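Local coordinates for glycosyl hydrolase, family 31/fibronectin type III domain protein (Clostridium perfringens, PDB 4UAP) that binds N-acetylgalactosamine through a calcium-containing family 32 carbohydrate-binding module, a beta-sandwich domain of a family 31 glycoside hydrolase, at residues Asp22-Gly27 and Ser35-Lys40; Leu67-Ile72 and Thr113-Leu118; Tyr73-Ser78 and Ala141-Glu146; Ile82-Met87 and Ser133-Asn138. One frame throughout, in Å; residues are numbered along the deposited sequence.

Contact 1: Asp22-Gly27 and Ser35-Lys40. With CA (calcium ion), chain D.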
# COMPACT_ATOMS: atom_id res chain seq x y z
N ASP A 22 6.36 5.13 -6.39
CA ASP A 22 5.84 6.46 -6.69
C ASP A 22 4.36 6.41 -7.06
O ASP A 22 3.62 7.38 -6.83
CB ASP A 22 6.65 7.10 -7.82
CG ASP A 22 6.63 6.26 -9.10
OD1 ASP A 22 7.21 5.15 -9.09
OD2 ASP A 22 6.04 6.71 -10.10
N LYS A 23 3.91 5.29 -7.62
CA LYS A 23 2.51 5.14 -8.03
C LYS A 23 1.57 4.99 -6.83
O LYS A 23 0.35 5.01 -6.99
CB LYS A 23 2.36 3.94 -8.98
CG LYS A 23 3.07 4.13 -10.33
CD LYS A 23 2.49 5.32 -11.10
CE LYS A 23 3.19 5.56 -12.44
NZ LYS A 23 2.72 4.63 -13.50
N LEU A 24 2.13 4.83 -5.64
CA LEU A 24 1.30 4.78 -4.43
C LEU A 24 0.87 6.18 -4.01
O LEU A 24 -0.13 6.34 -3.31
CB LEU A 24 2.06 4.13 -3.26
CG LEU A 24 2.43 2.65 -3.38
CD1 LEU A 24 3.37 2.22 -2.23
CD2 LEU A 24 1.17 1.77 -3.42
N ILE A 25 1.61 7.19 -4.44
CA ILE A 25 1.32 8.55 -4.00
C ILE A 25 1.28 9.57 -5.14
O ILE A 25 1.44 10.77 -4.92
CB ILE A 25 2.35 9.02 -2.95
CG1 ILE A 25 3.76 9.02 -3.54
CG2 ILE A 25 2.34 8.10 -1.73
CD1 ILE A 25 4.83 9.54 -2.59
N ASP A 26 1.05 9.11 -6.37
CA ASP A 26 1.08 10.03 -7.51
C ASP A 26 -0.27 10.71 -7.74
O ASP A 26 -0.42 11.51 -8.65
CB ASP A 26 1.50 9.30 -8.78
CG ASP A 26 0.52 8.22 -9.17
OD1 ASP A 26 0.12 7.44 -8.28
OD2 ASP A 26 0.12 8.16 -10.35
N GLY A 27 -1.25 10.39 -6.90
CA GLY A 27 -2.55 11.03 -6.98
C GLY A 27 -3.49 10.34 -7.95
O GLY A 27 -4.44 10.95 -8.44
N SER A 35 -2.06 3.69 -13.09
CA SER A 35 -2.20 4.24 -11.73
C SER A 35 -1.45 3.46 -10.65
O SER A 35 -1.15 4.01 -9.58
CB SER A 35 -3.68 4.30 -11.33
OG SER A 35 -4.46 5.05 -12.24
N ARG A 36 -1.17 2.19 -10.91
CA ARG A 36 -0.86 1.25 -9.84
C ARG A 36 0.62 1.01 -9.56
O ARG A 36 1.47 1.16 -10.44
CB ARG A 36 -1.49 -0.12 -10.16
CG ARG A 36 -2.99 -0.11 -10.40
CD ARG A 36 -3.53 -1.54 -10.31
NE ARG A 36 -2.69 -2.47 -11.06
CZ ARG A 36 -2.90 -2.81 -12.33
NH1 ARG A 36 -3.93 -2.32 -13.02
NH2 ARG A 36 -2.06 -3.65 -12.92
N MET A 37 0.90 0.61 -8.31
CA MET A 37 2.11 -0.10 -7.94
C MET A 37 1.81 -1.60 -8.00
O MET A 37 0.86 -2.07 -7.36
CB MET A 37 2.58 0.28 -6.52
CG MET A 37 3.90 -0.38 -6.07
SD MET A 37 4.04 -0.73 -4.29
CE MET A 37 3.03 -2.20 -4.24
N ASP A 38 2.61 -2.34 -8.76
CA ASP A 38 2.45 -3.79 -8.92
C ASP A 38 3.76 -4.51 -8.59
O ASP A 38 4.83 -4.05 -8.98
CB ASP A 38 2.04 -4.15 -10.36
CG ASP A 38 0.54 -4.00 -10.64
OD1 ASP A 38 -0.19 -3.26 -9.93
OD2 ASP A 38 0.08 -4.63 -11.61
N LEU A 39 3.66 -5.65 -7.92
CA LEU A 39 4.76 -6.60 -7.87
C LEU A 39 5.09 -7.02 -9.30
O LEU A 39 4.23 -6.95 -10.17
CB LEU A 39 4.38 -7.81 -7.02
CG LEU A 39 5.24 -8.06 -5.78
CD1 LEU A 39 5.23 -6.85 -4.86
CD2 LEU A 39 4.77 -9.32 -5.05
N LYS A 40 6.33 -7.46 -9.55
CA LYS A 40 6.74 -7.84 -10.90
C LYS A 40 5.74 -8.76 -11.59
O LYS A 40 5.32 -9.78 -11.03
CB LYS A 40 8.11 -8.53 -10.88
CG LYS A 40 9.30 -7.60 -10.69
CD LYS A 40 10.61 -8.39 -10.79
CE LYS A 40 11.81 -7.50 -10.51
NZ LYS A 40 11.73 -6.19 -11.21
CA CA D . -1.60 5.68 -7.95
O HOH W 1 1.59 2.11 -12.98
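Lys23 and Ser35 bring their backbone carbonyls together on a calcium ion, at the metal site of this CBM32 beta-sandwich, probably a structural one as in other CBM32 modules. Lys23 O binds the calcium at 2.3 Å and Ser35 O at 2.4 Å, while Asp26 adds a carboxylate oxygen, OD1, at 2.5 Å. The CG of Asp26 stands between its own backbone N and carbonyl carbon (chi1 63°), on the side where the ion lies. Thr28, Asn143 and Glu144 complete the shell. Lys23 O and Ser35 O come within 3.2 Å of each other, a repulsion that the cation would offset.

Leu24 and Met37 make the apolar packing and cross obliquely: Leu24 CD1 meets Met37 SD at 3.7 Å, and Leu24 CD2 lies against Met37 CB. Both side chains continue into the sandwich core, where Met57 of strand 55-61 touches each of them.

Lys23 also lays its aliphatic CB and CG on a carbonyl oxygen, Arg36 O, with CB 3.3 Å away. Arg36, which lines the sugar pocket, is held by Asp38 in a side-on, two-nitrogen salt bridge, NE to OD1 and NH2 to OD2, the latter nearly straight at 177°; Asp33 pairs with its NH1. Lys23 NZ bonds to Ser34, just before the second segment, and to a water at 2.8 Å that donates to Arg36 O at 2.7 Å.

Contact 2: Leu67-Ile72 and Thr113-Leu118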
# COMPACT_ATOMS: atom_id res chain seq x y z
N LEU A 67 -2.84 12.12 12.37
CA LEU A 67 -3.59 11.56 11.25
C LEU A 67 -4.99 11.10 11.64
O LEU A 67 -5.17 10.43 12.66
CB LEU A 67 -2.83 10.37 10.65
CG LEU A 67 -1.42 10.63 10.12
CD1 LEU A 67 -0.75 9.33 9.67
CD2 LEU A 67 -1.48 11.65 8.99
N GLU A 68 -5.98 11.43 10.82
CA GLU A 68 -7.31 10.85 10.97
C GLU A 68 -7.31 9.40 10.46
O GLU A 68 -7.87 8.51 11.09
CB GLU A 68 -8.36 11.68 10.22
CG GLU A 68 -8.56 13.09 10.78
CD GLU A 68 -9.39 13.11 12.08
OE1 GLU A 68 -9.57 12.05 12.71
OE2 GLU A 68 -9.85 14.21 12.46
N ASN A 69 -6.67 9.17 9.32
CA ASN A 69 -6.60 7.82 8.75
C ASN A 69 -5.56 7.72 7.65
O ASN A 69 -5.04 8.73 7.18
CB ASN A 69 -7.97 7.40 8.18
CG ASN A 69 -8.28 8.07 6.83
OD1 ASN A 69 -7.65 7.78 5.81
ND2 ASN A 69 -9.27 8.94 6.83
N PHE A 70 -5.26 6.49 7.22
CA PHE A 70 -4.77 6.34 5.87
C PHE A 70 -5.68 5.35 5.15
O PHE A 70 -6.34 4.51 5.78
CB PHE A 70 -3.28 5.93 5.81
CG PHE A 70 -2.95 4.62 6.46
CD1 PHE A 70 -3.11 3.43 5.76
CD2 PHE A 70 -2.41 4.58 7.73
CE1 PHE A 70 -2.77 2.22 6.34
CE2 PHE A 70 -2.08 3.36 8.32
CZ PHE A 70 -2.25 2.19 7.63
N THR A 71 -5.75 5.51 3.84
CA THR A 71 -6.68 4.80 2.99
C THR A 71 -5.94 4.15 1.84
O THR A 71 -5.28 4.84 1.06
CB THR A 71 -7.76 5.74 2.43
OG1 THR A 71 -8.53 6.29 3.51
CG2 THR A 71 -8.68 4.99 1.48
N ILE A 72 -6.06 2.83 1.75
CA ILE A 72 -5.44 2.05 0.69
C ILE A 72 -6.50 1.79 -0.38
O ILE A 72 -7.59 1.29 -0.08
CB ILE A 72 -4.89 0.71 1.24
CG1 ILE A 72 -3.89 0.97 2.38
CG2 ILE A 72 -4.23 -0.10 0.11
CD1 ILE A 72 -3.46 -0.28 3.14
N THR A 113 -11.66 0.23 -0.88
CA THR A 113 -10.68 0.88 -0.01
C THR A 113 -10.51 0.08 1.26
O THR A 113 -11.44 -0.59 1.72
CB THR A 113 -11.07 2.32 0.38
OG1 THR A 113 -12.32 2.31 1.08
CG2 THR A 113 -11.18 3.21 -0.85
N THR A 114 -9.31 0.16 1.81
CA THR A 114 -9.01 -0.41 3.11
C THR A 114 -8.57 0.76 3.96
O THR A 114 -7.56 1.40 3.67
CB THR A 114 -7.91 -1.48 3.03
OG1 THR A 114 -8.42 -2.60 2.28
CG2 THR A 114 -7.49 -1.95 4.43
N VAL A 115 -9.35 1.06 4.99
CA VAL A 115 -9.13 2.27 5.77
C VAL A 115 -8.65 1.95 7.19
O VAL A 115 -9.29 1.18 7.91
CB VAL A 115 -10.40 3.13 5.83
CG1 VAL A 115 -10.16 4.40 6.65
CG2 VAL A 115 -10.85 3.49 4.42
N TYR A 116 -7.50 2.51 7.55
CA TYR A 116 -7.00 2.46 8.92
C TYR A 116 -7.41 3.73 9.63
O TYR A 116 -6.89 4.81 9.34
CB TYR A 116 -5.47 2.30 8.96
CG TYR A 116 -4.98 0.87 8.88
CD1 TYR A 116 -4.97 0.18 7.67
CD2 TYR A 116 -4.52 0.22 10.02
CE1 TYR A 116 -4.51 -1.14 7.60
CE2 TYR A 116 -4.07 -1.09 9.96
CZ TYR A 116 -4.07 -1.77 8.75
OH TYR A 116 -3.61 -3.07 8.70
N GLU A 117 -8.37 3.62 10.54
CA GLU A 117 -8.82 4.78 11.30
C GLU A 117 -7.86 5.00 12.46
O GLU A 117 -7.69 4.12 13.31
CB GLU A 117 -10.25 4.60 11.81
CG GLU A 117 -11.30 4.50 10.71
CD GLU A 117 -11.53 5.82 10.01
OE1 GLU A 117 -10.93 6.83 10.44
OE2 GLU A 117 -12.31 5.86 9.03
N LEU A 118 -7.24 6.17 12.49
CA LEU A 118 -6.16 6.43 13.45
C LEU A 118 -6.54 7.41 14.56
O LEU A 118 -5.78 7.60 15.51
CB LEU A 118 -4.93 6.95 12.70
CG LEU A 118 -4.34 5.98 11.68
CD1 LEU A 118 -3.17 6.61 10.96
CD2 LEU A 118 -3.93 4.67 12.36
O HOH W 2 -10.10 8.06 12.84
O HOH W 3 -11.18 9.08 8.82
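Phe70 and Tyr116 pack side by side on the inner face of an antiparallel strand pair in the beta-sandwich, and this is the tight part of the contact. Their rings are nearly parallel, with planes at 18° and centroids 4.7 Å apart, but slid so far that they barely overlap. Phe70 CZ sits over the face of the Tyr116 ring, 3.3 Å from CG, and Tyr116 CB in turn lies over the Phe70 face as a CH-pi contact. Phe70 CG is between the backbone N and the carbonyl carbon (chi1 62°), and the far end of the ring comes near Tyr116. Leu118 CD1 fills in between Phe70 CD2 and Leu67 CB. Strands 87-96, 99-106 and 125-133 close over this side, and Tyr116 OH reaches Gly104 O.

Backbone bonds knit the strands between Phe70 and Tyr116 and between Ile72 and Thr114. At the corner, where Glu68 and Asn69 form a classic beta bulge opposite Tyr148, Leu118 N bonds to Glu68 O.

The other face, with Asn69, Thr71, Val115 and Glu117, is looser and wetter. Thr71 OG1 donates to Asn69 OD1 from above the amide plane and touches Val115 CG2 at 3.7 Å. Two waters bridge the strands here: one donates to Glu68 O and Glu117 OE1, while the other accepts from Asn69 ND2 at 2.8 Å and donates to Glu117 OE1 at 2.8 Å.

Contact 3: Tyr73-Ser78 and Ala141-Glu146. With CA (calcium ion), chain D; NGA (2-acetamido-2-deoxy-beta-D-galactopyranose), chain C.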
# COMPACT_ATOMS: atom_id res chain seq x y z
N TYR A 73 -6.18 2.16 -1.62
CA TYR A 73 -7.09 1.93 -2.73
C TYR A 73 -6.70 0.65 -3.46
O TYR A 73 -5.60 0.52 -4.00
CB TYR A 73 -7.09 3.12 -3.69
CG TYR A 73 -7.71 4.37 -3.10
CD1 TYR A 73 -6.98 5.21 -2.26
CD2 TYR A 73 -9.04 4.71 -3.38
CE1 TYR A 73 -7.55 6.35 -1.71
CE2 TYR A 73 -9.62 5.84 -2.83
CZ TYR A 73 -8.87 6.66 -2.01
OH TYR A 73 -9.45 7.79 -1.48
N ASN A 74 -7.62 -0.32 -3.45
CA ASN A 74 -7.35 -1.64 -3.98
C ASN A 74 -7.74 -1.77 -5.44
O ASN A 74 -8.60 -1.05 -5.92
CB ASN A 74 -8.08 -2.69 -3.15
CG ASN A 74 -7.60 -2.72 -1.71
OD1 ASN A 74 -6.40 -2.84 -1.46
ND2 ASN A 74 -8.52 -2.56 -0.77
N ARG A 75 -7.08 -2.69 -6.14
CA ARG A 75 -7.35 -2.87 -7.55
C ARG A 75 -8.70 -3.56 -7.73
O ARG A 75 -8.89 -4.69 -7.29
CB ARG A 75 -6.25 -3.68 -8.23
CG ARG A 75 -6.48 -3.86 -9.73
CD ARG A 75 -5.49 -4.81 -10.35
NE ARG A 75 -5.74 -4.96 -11.77
CZ ARG A 75 -4.98 -5.69 -12.58
NH1 ARG A 75 -3.93 -6.34 -12.10
NH2 ARG A 75 -5.28 -5.77 -13.87
N MET A 76 -9.62 -2.87 -8.39
CA MET A 76 -10.97 -3.41 -8.58
C MET A 76 -11.26 -3.68 -10.06
O MET A 76 -10.70 -3.03 -10.95
CB MET A 76 -12.03 -2.44 -8.02
CG MET A 76 -11.77 -1.99 -6.57
SD MET A 76 -11.66 -3.33 -5.37
CE MET A 76 -13.40 -3.75 -5.22
N ASN A 77 -12.14 -4.65 -10.31
CA ASN A 77 -12.64 -4.88 -11.65
C ASN A 77 -13.70 -3.86 -11.98
O ASN A 77 -14.25 -3.24 -11.07
CB ASN A 77 -13.21 -6.29 -11.77
CG ASN A 77 -12.19 -7.35 -11.48
OD1 ASN A 77 -11.07 -7.29 -11.99
ND2 ASN A 77 -12.56 -8.32 -10.65
N SER A 78 -14.01 -3.68 -13.26
CA SER A 78 -14.99 -2.67 -13.67
C SER A 78 -16.37 -2.90 -13.03
O SER A 78 -17.12 -1.95 -12.84
CB SER A 78 -15.12 -2.64 -15.20
OG SER A 78 -15.61 -3.88 -15.68
N ALA A 141 -1.27 -5.77 -6.42
CA ALA A 141 -1.57 -4.52 -7.10
C ALA A 141 -2.23 -3.57 -6.12
O ALA A 141 -3.23 -3.91 -5.49
CB ALA A 141 -2.46 -4.75 -8.32
N ILE A 142 -1.68 -2.36 -6.00
CA ILE A 142 -2.26 -1.32 -5.18
C ILE A 142 -2.37 -0.03 -6.00
O ILE A 142 -1.39 0.37 -6.63
CB ILE A 142 -1.42 -1.07 -3.91
CG1 ILE A 142 -1.36 -2.36 -3.06
CG2 ILE A 142 -1.98 0.10 -3.10
CD1 ILE A 142 -0.38 -2.26 -1.85
N ASN A 143 -3.54 0.59 -6.02
CA ASN A 143 -3.74 1.82 -6.79
C ASN A 143 -3.08 3.04 -6.18
O ASN A 143 -2.49 3.86 -6.87
CB ASN A 143 -5.24 2.13 -6.94
CG ASN A 143 -6.00 1.01 -7.60
OD1 ASN A 143 -5.41 0.03 -8.07
ND2 ASN A 143 -7.33 1.15 -7.65
N GLU A 144 -3.20 3.18 -4.87
CA GLU A 144 -2.83 4.42 -4.20
C GLU A 144 -2.96 4.22 -2.71
O GLU A 144 -3.77 3.41 -2.27
CB GLU A 144 -3.74 5.58 -4.66
CG GLU A 144 -3.30 6.99 -4.16
CD GLU A 144 -2.33 7.69 -5.11
OE1 GLU A 144 -1.94 8.84 -4.85
OE2 GLU A 144 -1.94 7.08 -6.13
N ILE A 145 -2.16 4.94 -1.94
CA ILE A 145 -2.36 5.01 -0.51
C ILE A 145 -2.37 6.49 -0.15
O ILE A 145 -1.44 7.21 -0.49
CB ILE A 145 -1.27 4.26 0.29
CG1 ILE A 145 -1.32 2.76 -0.07
CG2 ILE A 145 -1.48 4.47 1.80
CD1 ILE A 145 -0.21 1.89 0.59
N GLU A 146 -3.46 6.93 0.50
CA GLU A 146 -3.66 8.33 0.87
C GLU A 146 -3.65 8.52 2.38
O GLU A 146 -4.18 7.68 3.11
CB GLU A 146 -4.99 8.85 0.32
CG GLU A 146 -5.06 8.90 -1.19
CD GLU A 146 -6.33 9.55 -1.68
OE1 GLU A 146 -7.33 9.55 -0.92
OE2 GLU A 146 -6.33 10.06 -2.82
CA CA D . -1.60 5.68 -7.95
C1 NGA C . -1.80 -10.29 -15.22
C2 NGA C . -2.62 -9.01 -15.09
C3 NGA C . -1.69 -7.85 -14.78
C4 NGA C . -0.84 -8.22 -13.57
C5 NGA C . -0.00 -9.45 -13.92
C6 NGA C . 0.90 -9.98 -12.82
C7 NGA C . -4.70 -8.55 -16.33
C8 NGA C . -5.30 -8.24 -17.67
N2 NGA C . -3.37 -8.73 -16.32
O1 NGA C . -2.70 -11.38 -15.12
O3 NGA C . -2.49 -6.71 -14.56
O4 NGA C . -1.70 -8.51 -12.49
O5 NGA C . -0.86 -10.51 -14.20
O6 NGA C . 1.52 -11.19 -13.25
O7 NGA C . -5.43 -8.62 -15.33
O HOH W 4 -5.19 -3.97 -3.75
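Two backbone bonds join Tyr73 to strand 141-146: Tyr73 N to Glu144 O at 2.8 Å and nearly straight (174°), and Asn143 N to Tyr73 O, more bent. The Tyr73 ring turns an edge to Glu144 O, and its hydroxyl donates to Glu146 OE1 at 2.8 Å, approaching from above the carboxylate plane; ring and carboxylate stand 76° apart.

Asn143 packs its CB against Tyr73 CB at 3.9 Å. Its OD1 lies beside Arg75 CA and has no polar partner, although buried, whereas Thr29 is the main polar partner of the amide. A water donates to Asn74 OD1 and to Ala141 O, bridging the segments.

Arg75 leaves the strand end with CG anti to the backbone N (chi1 -178°), and its chain stays extended as far as NE. Arg75 CD rests on Ala141 CB at 3.6 Å. The guanidinium meets N-acetylgalactosamine with its edge: NH1 donates to O3 at 2.9 Å and to O4 at 3.1 Å, and NH2 adds weak bonds to O3 and the acetamido oxygen O7.

Toward the metal, Asn143 O and Glu144 OE2 each bind calcium at 2.3 Å, and the other Glu144 oxygen, OE1, accepts from Gly27 N. One strand thus supplies two calcium ligands and touches the arginine that bonds the axial O4 of a galacto-configured sugar, as expected of a galacto-specific CBM32 beta-sandwich.

Contact 4: Ile82-Met87 and Ser133-Asn138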
# COMPACT_ATOMS: atom_id res chain seq x y z
N ILE A 82 -13.43 -7.14 -6.40
CA ILE A 82 -11.99 -6.95 -6.20
C ILE A 82 -11.20 -7.86 -7.16
O ILE A 82 -11.52 -9.04 -7.33
CB ILE A 82 -11.59 -7.21 -4.75
CG1 ILE A 82 -10.18 -6.68 -4.47
CG2 ILE A 82 -11.72 -8.70 -4.40
CD1 ILE A 82 -9.91 -6.42 -2.99
N ASN A 83 -10.18 -7.30 -7.80
CA ASN A 83 -9.40 -8.07 -8.78
C ASN A 83 -8.55 -9.13 -8.10
O ASN A 83 -8.15 -8.98 -6.95
CB ASN A 83 -8.53 -7.13 -9.62
CG ASN A 83 -7.74 -7.88 -10.70
OD1 ASN A 83 -6.54 -8.10 -10.56
ND2 ASN A 83 -8.43 -8.28 -11.77
N ILE A 84 -8.27 -10.20 -8.83
CA ILE A 84 -7.48 -11.30 -8.30
C ILE A 84 -6.05 -10.89 -7.87
O ILE A 84 -5.45 -11.52 -6.99
CB ILE A 84 -7.42 -12.44 -9.34
CG1 ILE A 84 -6.94 -13.75 -8.71
CG2 ILE A 84 -6.58 -12.03 -10.54
CD1 ILE A 84 -6.94 -14.93 -9.69
N ALA A 85 -5.52 -9.82 -8.45
CA ALA A 85 -4.16 -9.38 -8.10
C ALA A 85 -4.15 -8.43 -6.90
O ALA A 85 -3.08 -8.07 -6.40
CB ALA A 85 -3.49 -8.71 -9.31
N ALA A 86 -5.33 -8.01 -6.43
CA ALA A 86 -5.42 -7.07 -5.32
C ALA A 86 -4.97 -7.66 -3.97
O ALA A 86 -4.92 -8.88 -3.77
CB ALA A 86 -6.85 -6.55 -5.20
N MET A 87 -4.65 -6.76 -3.05
CA MET A 87 -4.31 -7.10 -1.68
C MET A 87 -5.48 -7.82 -0.99
O MET A 87 -6.65 -7.48 -1.20
CB MET A 87 -3.92 -5.83 -0.91
CG MET A 87 -3.03 -6.05 0.33
SD MET A 87 -2.40 -4.47 0.97
CE MET A 87 -3.92 -3.60 1.29
N SER A 133 -2.18 -11.56 -1.29
CA SER A 133 -3.05 -11.07 -2.36
C SER A 133 -4.13 -12.11 -2.65
O SER A 133 -4.14 -13.18 -2.04
CB SER A 133 -2.25 -10.78 -3.62
OG SER A 133 -1.91 -11.99 -4.28
N HIS A 134 -5.04 -11.81 -3.57
CA HIS A 134 -6.07 -12.76 -3.94
C HIS A 134 -5.61 -13.80 -4.94
O HIS A 134 -6.41 -14.61 -5.41
CB HIS A 134 -7.29 -12.03 -4.50
CG HIS A 134 -8.09 -11.33 -3.45
ND1 HIS A 134 -7.85 -10.03 -3.07
CD2 HIS A 134 -9.09 -11.78 -2.65
CE1 HIS A 134 -8.68 -9.69 -2.10
NE2 HIS A 134 -9.44 -10.74 -1.83
N LYS A 135 -4.32 -13.80 -5.27
CA LYS A 135 -3.82 -14.72 -6.30
C LYS A 135 -2.75 -15.63 -5.73
O LYS A 135 -2.98 -16.82 -5.57
CB LYS A 135 -3.28 -13.95 -7.51
CG LYS A 135 -2.99 -14.82 -8.72
CD LYS A 135 -2.44 -13.97 -9.85
CE LYS A 135 -2.07 -14.82 -11.06
NZ LYS A 135 -1.58 -13.95 -12.18
N ASP A 136 -1.60 -15.05 -5.42
CA ASP A 136 -0.48 -15.82 -4.88
C ASP A 136 0.57 -14.87 -4.32
O ASP A 136 0.45 -13.65 -4.46
CB ASP A 136 0.15 -16.73 -5.94
CG ASP A 136 0.63 -15.96 -7.18
OD1 ASP A 136 1.38 -14.96 -7.05
OD2 ASP A 136 0.27 -16.37 -8.31
N LYS A 137 1.60 -15.43 -3.70
CA LYS A 137 2.59 -14.61 -2.99
C LYS A 137 3.52 -13.86 -3.94
O LYS A 137 4.37 -13.10 -3.48
CB LYS A 137 3.41 -15.49 -2.04
CG LYS A 137 4.43 -16.38 -2.74
CD LYS A 137 5.42 -16.98 -1.73
CE LYS A 137 6.61 -17.63 -2.44
NZ LYS A 137 6.21 -18.75 -3.35
N ASN A 138 3.39 -14.06 -5.24
CA ASN A 138 4.21 -13.31 -6.20
C ASN A 138 3.41 -12.23 -6.93
O ASN A 138 3.87 -11.70 -7.94
CB ASN A 138 4.85 -14.24 -7.23
CG ASN A 138 5.74 -15.29 -6.59
OD1 ASN A 138 5.54 -16.47 -6.80
ND2 ASN A 138 6.74 -14.85 -5.82
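His134 presents one ring face to Ile82, whose CG2 lies over it as a CH-pi contact, 4.1 Å from the centroid and displaced toward the rim; the two side chains cross at about a right angle. Ile82 CD1 also reaches His134 CE1 at 3.6 Å. At the ring's edge lie the carbonyl oxygens of Ala86 and Met87, with Met87 O 3.1 Å from CE1.

Ala86 O is gripped twice by the same residue. His134 N donates to it at 2.9 Å, nearly along the C=O axis, while His134 ND1 donates at 3.2 Å from well above the carbonyl plane. This pair is consistent with a proton on ND1 and would limit the ring's rotation. Beside it, Ile84 CG1 packs on Lys135 CB at 3.9 Å.

Each loop is shaped by its own turns. Asn83 OD1 accepts from Ala85 N in an Asx turn at the start of a type I turn ending at Ala86, and Ser133 OG accepts from Lys135 N in an ST turn.

Ala85, within this type I turn, touches the bound N-acetylgalactosamine. The contact thus joins the loop leading into strand 87-96 to the one leaving strand 125-133, neighbours in the five-stranded sheet, at its sugar-binding end.

How the contacts relate
Contacts 1 and 3 share the calcium ion, their centres about 9 Å apart, and are stitched by Leu24 O to Ile145 N (2.8 Å). Contact 2 extends the same sheet outward through strand 64-74, where Thr71 N probably bonds to Glu146 O at 2.8 Å; it lies about 17 Å, centre to centre, from contact 1. Contact 4 is nested inside the chain loop closed by contact 3, and Asn83 N meets Arg75 O at 3.0 Å. The sugar pocket draws on three of them: Arg36 from contact 1, Arg75 from contact 3 and Ala85 from contact 4, with Trp41 and Ile42 completing it.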